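Local coordinates for lipoxygenase (Cyanothece sp., PDB 5EK8), which probably inserts molecular oxygen into polyunsaturated fatty acids, acting as a non-heme iron lipoxygenase of 9R specificity, at residues 361-366 against 431-435; 493-499 against 534-540; 278-282 against 426-430; 171-175 against 368-372. The contacts are given in a common frame with arbitrary orientation. Residues are numbered along the deposited sequence.

In the fold
From the N terminus, 171-175 comes first, in the loop between strand 152-160 and helix 188-214, and waits almost two hundred residues for 368-372 to close interaction 4. Before that, 278-282 has opened interaction 3, which 426-430 closes, so interactions 3 and 4 cross. Residues 361-366 open interaction 1 inside both spans, and 431-435 close it beyond both, so it crosses each of them. Helix 337-377 serves interactions 1 and 4, and helix 421-432 serves 1 and 3; Phe171 packs against Val365 and Val432. Interaction 2 follows in series, closing the loop beyond helix 482-495; its Ile538 and Met497 pack the chain after that helix onto both helices.

Interaction 1 (361-366 against 431-435); sequences AKAHVQ and VVATY. With FE2 (Fe (II) ion), chain B.
A pi-type turn widens helix 337-377 at 361-365: Gln366 N reaches back five residues to Ala361 O (3.2 Å). Such a turn is characteristic of the iron-bearing helix of lipoxygenases, where ligands five apart, His359 and His364, must both face the metal; His364 NE2 lies 2.5 Å from the iron, whose site includes His570, Asn574 and the Ile668 carboxylate. Against helix 421-432, the Gln366 and Val432 CA atoms stand 6.4 Å apart. Small Ala361 admits the valines: its CB is 3.7 Å from Val431 CG2 and 4.1 Å from Val432 CG2, while Val365 CG1 lies 4.0 Å from Val432 CG2. A type I turn, Val432 to Tyr435, brings back the Tyr435 ring (chi1 m), whose OH approaches Lys362 CE (3.5 Å); Lys362 NZ pairs with Glu358. Extended Gln366 (t, t) sends NE2 to Lys362 O (2.8 Å). Water joins Gln366 OE1 (2.8 Å) weakly to Tyr435 O (2.9 Å). Apolar packing thus sets the junction; Gln366 and Tyr435 meet through water and van der Waals contact, without direct hydrogen bonds.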
loop_
_atom_site.group_PDB
_atom_site.type_symbol
_atom_site.label_atom_id
_atom_site.label_comp_id
_atom_site.label_asym_id
_atom_site.label_seq_id
_atom_site.Cartn_x
_atom_site.Cartn_y
_atom_site.Cartn_z
ATOM N N ALA A 361 6.947 1.886 2.720
ATOM C CA ALA A 361 6.971 1.195 4.002
ATOM C C ALA A 361 5.684 1.399 4.796
ATOM O O ALA A 361 5.017 0.430 5.165
ATOM C CB ALA A 361 8.160 1.645 4.817
ATOM N N LYS A 362 5.346 2.658 5.063
ATOM C CA LYS A 362 4.239 2.980 5.965
ATOM C C LYS A 362 2.867 2.683 5.376
ATOM O O LYS A 362 1.944 2.310 6.099
ATOM C CB LYS A 362 4.299 4.450 6.386
ATOM C CG LYS A 362 3.260 4.817 7.443
ATOM C CD LYS A 362 3.342 6.284 7.851
ATOM C CE LYS A 362 4.698 6.628 8.442
ATOM N NZ LYS A 362 4.734 8.008 8.988
ATOM N N ALA A 363 2.722 2.851 4.067
ATOM C CA ALA A 363 1.422 2.639 3.446
ATOM C C ALA A 363 1.276 1.220 2.905
ATOM O O ALA A 363 0.396 0.479 3.337
ATOM C CB ALA A 363 1.189 3.650 2.346
ATOM N N HIS A 364 2.136 0.839 1.969
ATOM C CA HIS A 364 1.986 -0.442 1.287
ATOM C C HIS A 364 2.237 -1.631 2.201
ATOM O O HIS A 364 1.330 -2.425 2.489
ATOM C CB HIS A 364 2.936 -0.515 0.094
ATOM C CG HIS A 364 2.538 0.361 -1.049
ATOM N ND1 HIS A 364 1.824 -0.103 -2.135
ATOM C CD2 HIS A 364 2.747 1.679 -1.278
ATOM C CE1 HIS A 364 1.617 0.886 -2.983
ATOM N NE2 HIS A 364 2.169 1.980 -2.485
ATOM N N VAL A 365 3.481 -1.749 2.647
ATOM C CA VAL A 365 3.894 -2.879 3.454
ATOM C C VAL A 365 3.071 -2.998 4.733
ATOM O O VAL A 365 2.587 -4.080 5.059
ATOM C CB VAL A 365 5.380 -2.785 3.814
ATOM C CG1 VAL A 365 5.795 -3.995 4.646
ATOM C CG2 VAL A 365 6.217 -2.676 2.551
ATOM N N GLN A 366 2.898 -1.894 5.450
ATOM C CA GLN A 366 2.200 -1.960 6.726
ATOM C C GLN A 366 0.748 -2.406 6.554
ATOM O O GLN A 366 0.190 -3.065 7.429
ATOM C CB GLN A 366 2.246 -0.613 7.453
ATOM C CG GLN A 366 1.711 -0.705 8.879
ATOM C CD GLN A 366 1.458 0.641 9.532
ATOM O OE1 GLN A 366 0.901 0.709 10.633
ATOM N NE2 GLN A 366 1.867 1.719 8.866
ATOM N N VAL A 431 11.571 0.579 9.995
ATOM C CA VAL A 431 10.363 1.279 10.446
ATOM C C VAL A 431 9.137 0.361 10.591
ATOM O O VAL A 431 8.305 0.581 11.474
ATOM C CB VAL A 431 10.004 2.455 9.522
ATOM C CG1 VAL A 431 11.023 3.564 9.688
ATOM C CG2 VAL A 431 9.914 2.003 8.069
ATOM N N VAL A 432 9.027 -0.671 9.754
ATOM C CA VAL A 432 7.847 -1.537 9.810
ATOM C C VAL A 432 7.901 -2.393 11.079
ATOM O O VAL A 432 6.867 -2.798 11.614
ATOM C CB VAL A 432 7.717 -2.431 8.541
ATOM C CG1 VAL A 432 6.595 -3.451 8.696
ATOM C CG2 VAL A 432 7.458 -1.568 7.307
ATOM N N ALA A 433 9.105 -2.626 11.592
ATOM C CA ALA A 433 9.246 -3.358 12.850
ATOM C C ALA A 433 8.712 -2.578 14.059
ATOM O O ALA A 433 8.734 -3.087 15.178
ATOM C CB ALA A 433 10.698 -3.737 13.077
ATOM N N THR A 434 8.223 -1.358 13.838
ATOM C CA THR A 434 7.723 -0.526 14.932
ATOM C C THR A 434 6.276 -0.060 14.749
ATOM O O THR A 434 5.710 0.574 15.642
ATOM C CB THR A 434 8.590 0.734 15.119
ATOM O OG1 THR A 434 8.268 1.691 14.099
ATOM C CG2 THR A 434 10.064 0.390 15.042
ATOM N N TYR A 435 5.679 -0.363 13.600
ATOM C CA TYR A 435 4.341 0.144 13.287
ATOM C C TYR A 435 3.239 -0.704 13.899
ATOM O O TYR A 435 3.097 -1.880 13.570
ATOM C CB TYR A 435 4.138 0.228 11.771
ATOM C CG TYR A 435 4.945 1.313 11.091
ATOM C CD1 TYR A 435 5.297 2.471 11.768
ATOM C CD2 TYR A 435 5.351 1.176 9.765
ATOM C CE1 TYR A 435 6.036 3.467 11.145
ATOM C CE2 TYR A 435 6.091 2.173 9.128
ATOM C CZ TYR A 435 6.431 3.312 9.829
ATOM O OH TYR A 435 7.167 4.302 9.225
HETATM FE FE FE2 B . 1.349 3.891 -3.836
HETATM O O HOH W 1 0.730 -1.800 11.895
#

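Interaction 2 (493-499 against 534-540); sequences VEHSMPY and KTKVIRP
Backbone and lysine bonds dominate. Tyr499 N donates to Thr535 O (2.6 Å) and Val537 N to Met497 O (3.0 Å), framing Pro498 and Lys536 as an antiparallel, non-hydrogen-bonded pair with CA atoms 4.4 Å apart. Proline suits this position, since no amide hydrogen is needed there; its CA also makes a CA-H...O contact with Thr535 O (3.4 Å). Lys536 curls through four m rotamers to place NZ beyond the last turn of helix 482-495, donating to Val493 O (2.8 Å) and Ser496 O (3.0 Å). Ser496, chi1 p, is the first residue to leave helical angles; its OG donates to Val493 O (3.0 Å) and weakly accepts Ile538 N (3.5 Å). Around this polar centre, Val493 CG2 packs on Pro540 CB (3.8 Å), Ser496 CB on Ile538 CG1 (3.4 Å) and Met497 CB on Val537 CG1 (4.0 Å), while Tyr499 OH bonds to Asp522. The single bridge joins the helix exit to the chain after strand 534-535, and the lysine ammonium supplies donors to carbonyls at the helix's C-terminal end.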
loop_
_atom_site.group_PDB
_atom_site.type_symbol
_atom_site.label_atom_id
_atom_site.label_comp_id
_atom_site.label_asym_id
_atom_site.label_seq_id
_atom_site.Cartn_x
_atom_site.Cartn_y
_atom_site.Cartn_z
ATOM N N VAL A 493 -0.857 -10.769 14.762
ATOM C CA VAL A 493 0.242 -10.854 15.723
ATOM C C VAL A 493 1.277 -11.900 15.309
ATOM O O VAL A 493 2.477 -11.627 15.282
ATOM C CB VAL A 493 -0.270 -11.191 17.148
ATOM C CG1 VAL A 493 0.895 -11.534 18.081
ATOM C CG2 VAL A 493 -1.090 -10.041 17.709
ATOM N N GLU A 494 0.801 -13.094 14.978
ATOM C CA GLU A 494 1.678 -14.211 14.663
ATOM C C GLU A 494 2.500 -13.979 13.408
ATOM O O GLU A 494 3.585 -14.541 13.272
ATOM C CB GLU A 494 0.866 -15.499 14.508
ATOM C CG GLU A 494 0.226 -15.980 15.804
ATOM C CD GLU A 494 -0.568 -17.256 15.628
ATOM O OE1 GLU A 494 -0.510 -17.842 14.523
ATOM O OE2 GLU A 494 -1.259 -17.660 16.592
ATOM N N HIS A 495 2.000 -13.160 12.487
ATOM C CA HIS A 495 2.705 -13.007 11.219
ATOM C C HIS A 495 3.382 -11.659 11.053
ATOM O O HIS A 495 4.040 -11.413 10.047
ATOM C CB HIS A 495 1.746 -13.254 10.059
ATOM C CG HIS A 495 1.338 -14.683 9.924
ATOM N ND1 HIS A 495 0.168 -15.180 10.462
ATOM C CD2 HIS A 495 1.953 -15.732 9.329
ATOM C CE1 HIS A 495 0.079 -16.469 10.198
ATOM N NE2 HIS A 495 1.148 -16.831 9.510
ATOM N N SER A 496 3.239 -10.792 12.048
ATOM C CA SER A 496 3.877 -9.489 11.991
ATOM C C SER A 496 5.377 -9.652 12.180
ATOM O O SER A 496 5.851 -10.754 12.435
ATOM C CB SER A 496 3.293 -8.558 13.048
ATOM O OG SER A 496 3.535 -9.032 14.356
ATOM N N MET A 497 6.122 -8.562 12.038
ATOM C CA MET A 497 7.553 -8.602 12.286
ATOM C C MET A 497 7.821 -8.748 13.771
ATOM O O MET A 497 6.978 -8.400 14.598
ATOM C CB MET A 497 8.243 -7.340 11.768
ATOM C CG MET A 497 8.116 -7.113 10.270
ATOM S SD MET A 497 9.139 -5.734 9.709
ATOM C CE MET A 497 10.762 -6.491 9.662
ATOM N N PRO A 498 8.995 -9.281 14.119
ATOM C CA PRO A 498 9.411 -9.155 15.513
ATOM C C PRO A 498 9.675 -7.692 15.840
ATOM O O PRO A 498 10.382 -7.026 15.087
ATOM C CB PRO A 498 10.696 -9.993 15.578
ATOM C CG PRO A 498 11.131 -10.165 14.156
ATOM C CD PRO A 498 9.882 -10.165 13.349
ATOM N N TYR A 499 9.110 -7.204 16.940
ATOM C CA TYR A 499 9.305 -5.820 17.361
ATOM C C TYR A 499 10.766 -5.482 17.627
ATOM O O TYR A 499 11.509 -6.264 18.224
ATOM C CB TYR A 499 8.477 -5.520 18.611
ATOM C CG TYR A 499 8.705 -4.135 19.186
ATOM C CD1 TYR A 499 8.344 -2.989 18.477
ATOM C CD2 TYR A 499 9.269 -3.969 20.443
ATOM C CE1 TYR A 499 8.553 -1.716 19.013
ATOM C CE2 TYR A 499 9.477 -2.711 20.980
ATOM C CZ TYR A 499 9.117 -1.591 20.270
ATOM O OH TYR A 499 9.337 -0.354 20.829
ATOM N N LYS A 534 9.607 -14.412 20.240
ATOM C CA LYS A 534 9.972 -13.021 20.004
ATOM C C LYS A 534 8.789 -12.104 20.295
ATOM O O LYS A 534 7.636 -12.473 20.082
ATOM C CB LYS A 534 10.448 -12.819 18.564
ATOM C CG LYS A 534 11.754 -13.510 18.209
ATOM C CD LYS A 534 11.856 -13.706 16.696
ATOM C CE LYS A 534 13.211 -14.257 16.272
ATOM N NZ LYS A 534 14.255 -13.199 16.263
ATOM N N THR A 535 9.080 -10.911 20.792
ATOM C CA THR A 535 8.053 -9.891 20.948
ATOM C C THR A 535 7.612 -9.381 19.580
ATOM O O THR A 535 8.438 -8.966 18.768
ATOM C CB THR A 535 8.557 -8.723 21.798
ATOM O OG1 THR A 535 8.875 -9.198 23.114
ATOM C CG2 THR A 535 7.500 -7.631 21.880
ATOM N N LYS A 536 6.309 -9.417 19.326
ATOM C CA LYS A 536 5.787 -9.058 18.013
ATOM C C LYS A 536 5.342 -7.594 17.936
ATOM O O LYS A 536 4.863 -7.025 18.919
ATOM C CB LYS A 536 4.634 -9.989 17.643
ATOM C CG LYS A 536 4.986 -11.465 17.744
ATOM C CD LYS A 536 6.286 -11.797 17.014
ATOM C CE LYS A 536 6.192 -11.505 15.515
ATOM N NZ LYS A 536 5.177 -12.351 14.836
ATOM N N VAL A 537 5.510 -6.995 16.758
ATOM C CA VAL A 537 5.251 -5.569 16.575
ATOM C C VAL A 537 3.754 -5.240 16.660
ATOM O O VAL A 537 3.378 -4.230 17.251
ATOM C CB VAL A 537 5.833 -5.055 15.228
ATOM C CG1 VAL A 537 5.306 -5.858 14.059
ATOM C CG2 VAL A 537 5.531 -3.581 15.037
ATOM N N ILE A 538 2.899 -6.092 16.102
ATOM C CA ILE A 538 1.463 -5.835 16.169
ATOM C C ILE A 538 0.859 -6.353 17.476
ATOM O O ILE A 538 1.017 -7.520 17.832
ATOM C CB ILE A 538 0.696 -6.464 14.978
ATOM C CG1 ILE A 538 1.193 -5.894 13.650
ATOM C CG2 ILE A 538 -0.795 -6.196 15.105
ATOM C CD1 ILE A 538 1.045 -4.409 13.543
ATOM N N ARG A 539 0.162 -5.469 18.183
ATOM C CA ARG A 539 -0.529 -5.836 19.410
ATOM C C ARG A 539 -1.855 -6.534 19.111
ATOM O O ARG A 539 -2.539 -6.182 18.148
ATOM C CB ARG A 539 -0.758 -4.596 20.270
ATOM C CG ARG A 539 0.535 -3.936 20.736
ATOM C CD ARG A 539 0.252 -2.726 21.610
ATOM N NE ARG A 539 1.474 -2.111 22.118
ATOM C CZ ARG A 539 2.157 -1.165 21.483
ATOM N NH1 ARG A 539 1.739 -0.715 20.305
ATOM N NH2 ARG A 539 3.260 -0.667 22.027
ATOM N N PRO A 540 -2.219 -7.536 19.933
ATOM C CA PRO A 540 -3.473 -8.275 19.735
ATOM C C PRO A 540 -4.726 -7.454 20.037
ATOM O O PRO A 540 -4.783 -6.740 21.037
ATOM C CB PRO A 540 -3.348 -9.437 20.721
ATOM C CG PRO A 540 -2.440 -8.925 21.782
ATOM C CD PRO A 540 -1.449 -8.055 21.078
#

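Interaction 3 (278-282 against 426-430); sequences IWDNY and QMCTE
Residues 278-282 begin the loop between strands 272-277 and 291-300, turning by a type I beta turn from Trp279 to Tyr282 in which Tyr282 N donates to Trp279 O (3.0 Å). They lie beside one face of helix 421-432, with Tyr282 and Gln426 CA atoms 7.4 Å apart. The Gln426 amide, at the end of an extended side chain (t, t), is the hub: NE2 donates to Asn281 O (2.9 Å) and to Glu430 OE2 one helical turn on (2.9 Å). The same Glu430 OE2 also accepts a weak bond from Asn281 ND2 (2.7 Å), so one carboxylate oxygen serves two amide donors. Glutamine is apt because its long arm reaches the turn's carbonyl, while short Asn281 offers a donor near the backbone. Tyr282 OH has its partner in Ile505 N, and Arg314 holds the turn's Trp279 O and Tyr282 O. Beside the polar group, Met427, with its slender chain (m, t, p), touches both aromatic rings. Its CG sits over the Tyr282 face, 3.9 Å from the centroid, as a CH-pi contact; CE touches Trp279 CZ3 at 3.6 Å, and SD makes Met-aromatic contacts with both rings, at the edge of Trp279. The contact thus seats the beta-sheet connection against a core helix through amide and carboxylate hydrogen bonds together with methionine-aromatic packing.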
loop_
_atom_site.group_PDB
_atom_site.type_symbol
_atom_site.label_atom_id
_atom_site.label_comp_id
_atom_site.label_asym_id
_atom_site.label_seq_id
_atom_site.Cartn_x
_atom_site.Cartn_y
_atom_site.Cartn_z
ATOM N N ILE A 278 19.486 11.389 8.610
ATOM C CA ILE A 278 20.829 10.843 8.793
ATOM C C ILE A 278 20.901 9.410 8.271
ATOM O O ILE A 278 20.074 8.568 8.619
ATOM C CB ILE A 278 21.262 10.876 10.276
ATOM C CG1 ILE A 278 21.620 12.302 10.699
ATOM C CG2 ILE A 278 22.450 9.966 10.502
ATOM C CD1 ILE A 278 20.477 13.059 11.321
ATOM N N TRP A 279 21.902 9.142 7.442
ATOM C CA TRP A 279 21.981 7.881 6.715
ATOM C C TRP A 279 23.174 7.035 7.147
ATOM O O TRP A 279 23.569 6.107 6.438
ATOM C CB TRP A 279 22.048 8.152 5.207
ATOM C CG TRP A 279 21.049 9.172 4.755
ATOM C CD1 TRP A 279 21.216 10.529 4.724
ATOM C CD2 TRP A 279 19.722 8.921 4.280
ATOM N NE1 TRP A 279 20.073 11.137 4.259
ATOM C CE2 TRP A 279 19.141 10.171 3.979
ATOM C CE3 TRP A 279 18.967 7.759 4.080
ATOM C CZ2 TRP A 279 17.843 10.292 3.488
ATOM C CZ3 TRP A 279 17.675 7.884 3.594
ATOM C CH2 TRP A 279 17.129 9.140 3.301
ATOM N N ASP A 280 23.737 7.348 8.311
ATOM C CA ASP A 280 24.911 6.632 8.815
ATOM C C ASP A 280 24.678 5.122 8.913
ATOM O O ASP A 280 25.624 4.331 8.867
ATOM C CB ASP A 280 25.326 7.177 10.181
ATOM C CG ASP A 280 25.767 8.622 10.122
ATOM O OD1 ASP A 280 25.684 9.316 11.157
ATOM O OD2 ASP A 280 26.188 9.068 9.035
ATOM N N ASN A 281 23.409 4.738 9.024
ATOM C CA ASN A 281 23.009 3.343 9.173
ATOM C C ASN A 281 22.991 2.527 7.876
ATOM O O ASN A 281 22.845 1.305 7.910
ATOM C CB ASN A 281 21.618 3.284 9.800
ATOM C CG ASN A 281 21.577 2.443 11.046
ATOM O OD1 ASN A 281 22.565 2.329 11.772
ATOM N ND2 ASN A 281 20.424 1.842 11.305
ATOM N N TYR A 282 23.130 3.197 6.736
ATOM C CA TYR A 282 22.807 2.562 5.458
ATOM C C TYR A 282 23.943 2.542 4.441
ATOM O O TYR A 282 24.833 3.395 4.453
ATOM C CB TYR A 282 21.583 3.248 4.855
ATOM C CG TYR A 282 20.490 3.422 5.878
ATOM C CD1 TYR A 282 19.779 2.326 6.348
ATOM C CD2 TYR A 282 20.186 4.673 6.399
ATOM C CE1 TYR A 282 18.787 2.466 7.299
ATOM C CE2 TYR A 282 19.186 4.829 7.351
ATOM C CZ TYR A 282 18.493 3.718 7.799
ATOM O OH TYR A 282 17.502 3.857 8.744
ATOM N N GLN A 426 16.660 -2.075 4.431
ATOM C CA GLN A 426 16.908 -1.874 5.850
ATOM C C GLN A 426 16.069 -0.728 6.405
ATOM O O GLN A 426 15.574 -0.819 7.528
ATOM C CB GLN A 426 18.384 -1.614 6.112
ATOM C CG GLN A 426 18.715 -1.422 7.575
ATOM C CD GLN A 426 20.176 -1.118 7.774
ATOM O OE1 GLN A 426 21.038 -1.767 7.181
ATOM N NE2 GLN A 426 20.469 -0.114 8.594
ATOM N N MET A 427 15.899 0.337 5.621
ATOM C CA MET A 427 15.003 1.419 6.031
ATOM C C MET A 427 13.619 0.844 6.284
ATOM O O MET A 427 12.985 1.092 7.335
ATOM C CB MET A 427 14.921 2.522 4.973
ATOM C CG MET A 427 16.206 3.300 4.746
ATOM S SD MET A 427 16.009 4.588 3.493
ATOM C CE MET A 427 14.896 5.714 4.332
ATOM N N CYS A 428 13.170 0.045 5.320
ATOM C CA CYS A 428 11.819 -0.503 5.382
ATOM C C CYS A 428 11.589 -1.398 6.594
ATOM O O CYS A 428 10.653 -1.175 7.366
ATOM C CB CYS A 428 11.511 -1.270 4.103
ATOM S SG CYS A 428 11.413 -0.204 2.657
ATOM N N THR A 429 12.443 -2.406 6.753
ATOM C CA THR A 429 12.349 -3.337 7.876
ATOM C C THR A 429 12.452 -2.601 9.207
ATOM O O THR A 429 11.687 -2.883 10.141
ATOM C CB THR A 429 13.443 -4.433 7.815
ATOM O OG1 THR A 429 14.744 -3.831 7.768
ATOM C CG2 THR A 429 13.251 -5.320 6.595
ATOM N N GLU A 430 13.391 -1.657 9.283
ATOM C CA GLU A 430 13.532 -0.810 10.467
ATOM C C GLU A 430 12.203 -0.188 10.883
ATOM O O GLU A 430 11.742 -0.407 12.007
ATOM C CB GLU A 430 14.561 0.300 10.237
ATOM C CG GLU A 430 15.984 -0.085 10.605
ATOM C CD GLU A 430 17.000 0.965 10.191
ATOM O OE1 GLU A 430 16.586 2.082 9.817
ATOM O OE2 GLU A 430 18.216 0.675 10.237
#

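Interaction 4 (171-175 against 368-372); sequences FARIF and EQYAV
This is a buried salt bridge between an extended loop and the long iron-bearing helix of the lipoxygenase fold, one turn after the iron ligand His364. Residues 171-175, with extended backbone angles at Arg173 and Ile174, pass along helix 337-377; the Ala172 and Gln369 CA atoms are 4.9 Å apart, and those of Ile174 and Val372 6.3 Å. The charged contact joins Arg173 (m, t, p) and Glu368 (t, t): Arg173 NE donates weakly to Glu368 OE2 at 3.0 Å. Each ion has a second partner, Arg173 NH1 pairing with Asp402 and Glu368 OE2 accepting from Asn398, whose OD1 in turn takes a bond from His364 ND1. The carboxylate thus belongs to a polar network extending to the iron site, with the Glu368 side chain about 11 Å from the metal. The other carboxylate oxygen accepts the backbone hydrogen bond, as Ile174 N donates to Glu368 OE1 (3.1 Å); a long acidic side chain can satisfy a backbone amide and an arginine together. Apolar packing completes the seam. Ile174 packs on Val372 of the helix, its CB 4.1 Å from Val372 CG2, and helix 394-404 adds Ile395 against Ile174. Where the backbones come nearest, alanine fits because a larger side chain would force them apart: Ala172 CB stands just 3.5 Å from Gln369 CB.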
loop_
_atom_site.group_PDB
_atom_site.type_symbol
_atom_site.label_atom_id
_atom_site.label_comp_id
_atom_site.label_asym_id
_atom_site.label_seq_id
_atom_site.Cartn_x
_atom_site.Cartn_y
_atom_site.Cartn_z
ATOM N N PHE A 171 8.350 -9.371 5.746
ATOM C CA PHE A 171 7.070 -8.744 6.038
ATOM C C PHE A 171 5.935 -9.747 5.916
ATOM O O PHE A 171 6.071 -10.784 5.267
ATOM C CB PHE A 171 6.823 -7.566 5.096
ATOM C CG PHE A 171 7.970 -6.596 5.016
ATOM C CD1 PHE A 171 8.365 -5.877 6.134
ATOM C CD2 PHE A 171 8.642 -6.392 3.819
ATOM C CE1 PHE A 171 9.414 -4.976 6.062
ATOM C CE2 PHE A 171 9.692 -5.492 3.739
ATOM C CZ PHE A 171 10.078 -4.781 4.863
ATOM N N ALA A 172 4.814 -9.439 6.553
ATOM C CA ALA A 172 3.614 -10.236 6.367
ATOM C C ALA A 172 2.975 -9.903 5.020
ATOM O O ALA A 172 2.335 -8.861 4.857
ATOM C CB ALA A 172 2.644 -10.001 7.491
ATOM N N ARG A 173 3.174 -10.792 4.052
ATOM C CA ARG A 173 2.678 -10.604 2.694
ATOM C C ARG A 173 2.066 -11.899 2.174
ATOM O O ARG A 173 2.336 -12.981 2.703
ATOM C CB ARG A 173 3.805 -10.150 1.765
ATOM C CG ARG A 173 4.560 -8.923 2.243
ATOM C CD ARG A 173 5.475 -8.405 1.154
ATOM N NE ARG A 173 4.715 -8.175 -0.068
ATOM C CZ ARG A 173 5.246 -7.839 -1.236
ATOM N NH1 ARG A 173 6.559 -7.687 -1.356
ATOM N NH2 ARG A 173 4.457 -7.665 -2.285
ATOM N N ILE A 174 1.243 -11.790 1.136
ATOM C CA ILE A 174 0.663 -12.974 0.517
ATOM C C ILE A 174 1.727 -13.676 -0.318
ATOM O O ILE A 174 2.655 -13.040 -0.820
ATOM C CB ILE A 174 -0.560 -12.620 -0.361
ATOM C CG1 ILE A 174 -1.354 -13.883 -0.703
ATOM C CG2 ILE A 174 -0.131 -11.876 -1.619
ATOM C CD1 ILE A 174 -2.649 -13.614 -1.430
ATOM N N PHE A 175 1.616 -14.992 -0.441
ATOM C CA PHE A 175 2.521 -15.732 -1.305
ATOM C C PHE A 175 1.968 -15.725 -2.724
ATOM O O PHE A 175 0.927 -16.321 -3.001
ATOM C CB PHE A 175 2.717 -17.164 -0.805
ATOM C CG PHE A 175 3.676 -17.967 -1.636
ATOM C CD1 PHE A 175 4.997 -17.572 -1.766
ATOM C CD2 PHE A 175 3.256 -19.117 -2.289
ATOM C CE1 PHE A 175 5.884 -18.309 -2.533
ATOM C CE2 PHE A 175 4.141 -19.862 -3.058
ATOM C CZ PHE A 175 5.456 -19.458 -3.175
ATOM N N GLU A 368 -0.464 -4.289 3.901
ATOM C CA GLU A 368 -0.610 -5.613 3.296
ATOM C C GLU A 368 -0.911 -6.689 4.343
ATOM O O GLU A 368 -1.691 -7.605 4.087
ATOM C CB GLU A 368 0.636 -6.011 2.491
ATOM C CG GLU A 368 0.575 -7.458 1.991
ATOM C CD GLU A 368 1.329 -7.701 0.701
ATOM O OE1 GLU A 368 1.203 -8.815 0.147
ATOM O OE2 GLU A 368 2.041 -6.790 0.235
ATOM N N GLN A 369 -0.309 -6.570 5.526
ATOM C CA GLN A 369 -0.499 -7.565 6.581
ATOM C C GLN A 369 -1.953 -7.580 7.045
ATOM O O GLN A 369 -2.555 -8.649 7.248
ATOM C CB GLN A 369 0.448 -7.301 7.761
ATOM C CG GLN A 369 0.223 -6.008 8.525
ATOM C CD GLN A 369 1.340 -5.703 9.519
ATOM O OE1 GLN A 369 1.939 -6.611 10.105
ATOM N NE2 GLN A 369 1.627 -4.415 9.709
ATOM N N TYR A 370 -2.524 -6.386 7.174
ATOM C CA TYR A 370 -3.920 -6.248 7.537
ATOM C C TYR A 370 -4.807 -6.789 6.436
ATOM O O TYR A 370 -5.839 -7.391 6.712
ATOM C CB TYR A 370 -4.265 -4.795 7.819
ATOM C CG TYR A 370 -3.613 -4.261 9.062
ATOM C CD1 TYR A 370 -4.071 -4.635 10.326
ATOM C CD2 TYR A 370 -2.547 -3.380 8.980
ATOM C CE1 TYR A 370 -3.476 -4.144 11.475
ATOM C CE2 TYR A 370 -1.946 -2.887 10.116
ATOM C CZ TYR A 370 -2.413 -3.271 11.361
ATOM O OH TYR A 370 -1.806 -2.762 12.481
ATOM N N ALA A 371 -4.406 -6.570 5.187
ATOM C CA ALA A 371 -5.154 -7.116 4.056
ATOM C C ALA A 371 -5.218 -8.639 4.125
ATOM O O ALA A 371 -6.305 -9.226 4.186
ATOM C CB ALA A 371 -4.535 -6.673 2.741
ATOM N N VAL A 372 -4.049 -9.269 4.130
ATOM C CA VAL A 372 -3.961 -10.721 4.163
ATOM C C VAL A 372 -4.748 -11.312 5.329
ATOM O O VAL A 372 -5.579 -12.201 5.129
ATOM C CB VAL A 372 -2.500 -11.195 4.251
ATOM C CG1 VAL A 372 -2.450 -12.705 4.358
ATOM C CG2 VAL A 372 -1.713 -10.714 3.032
#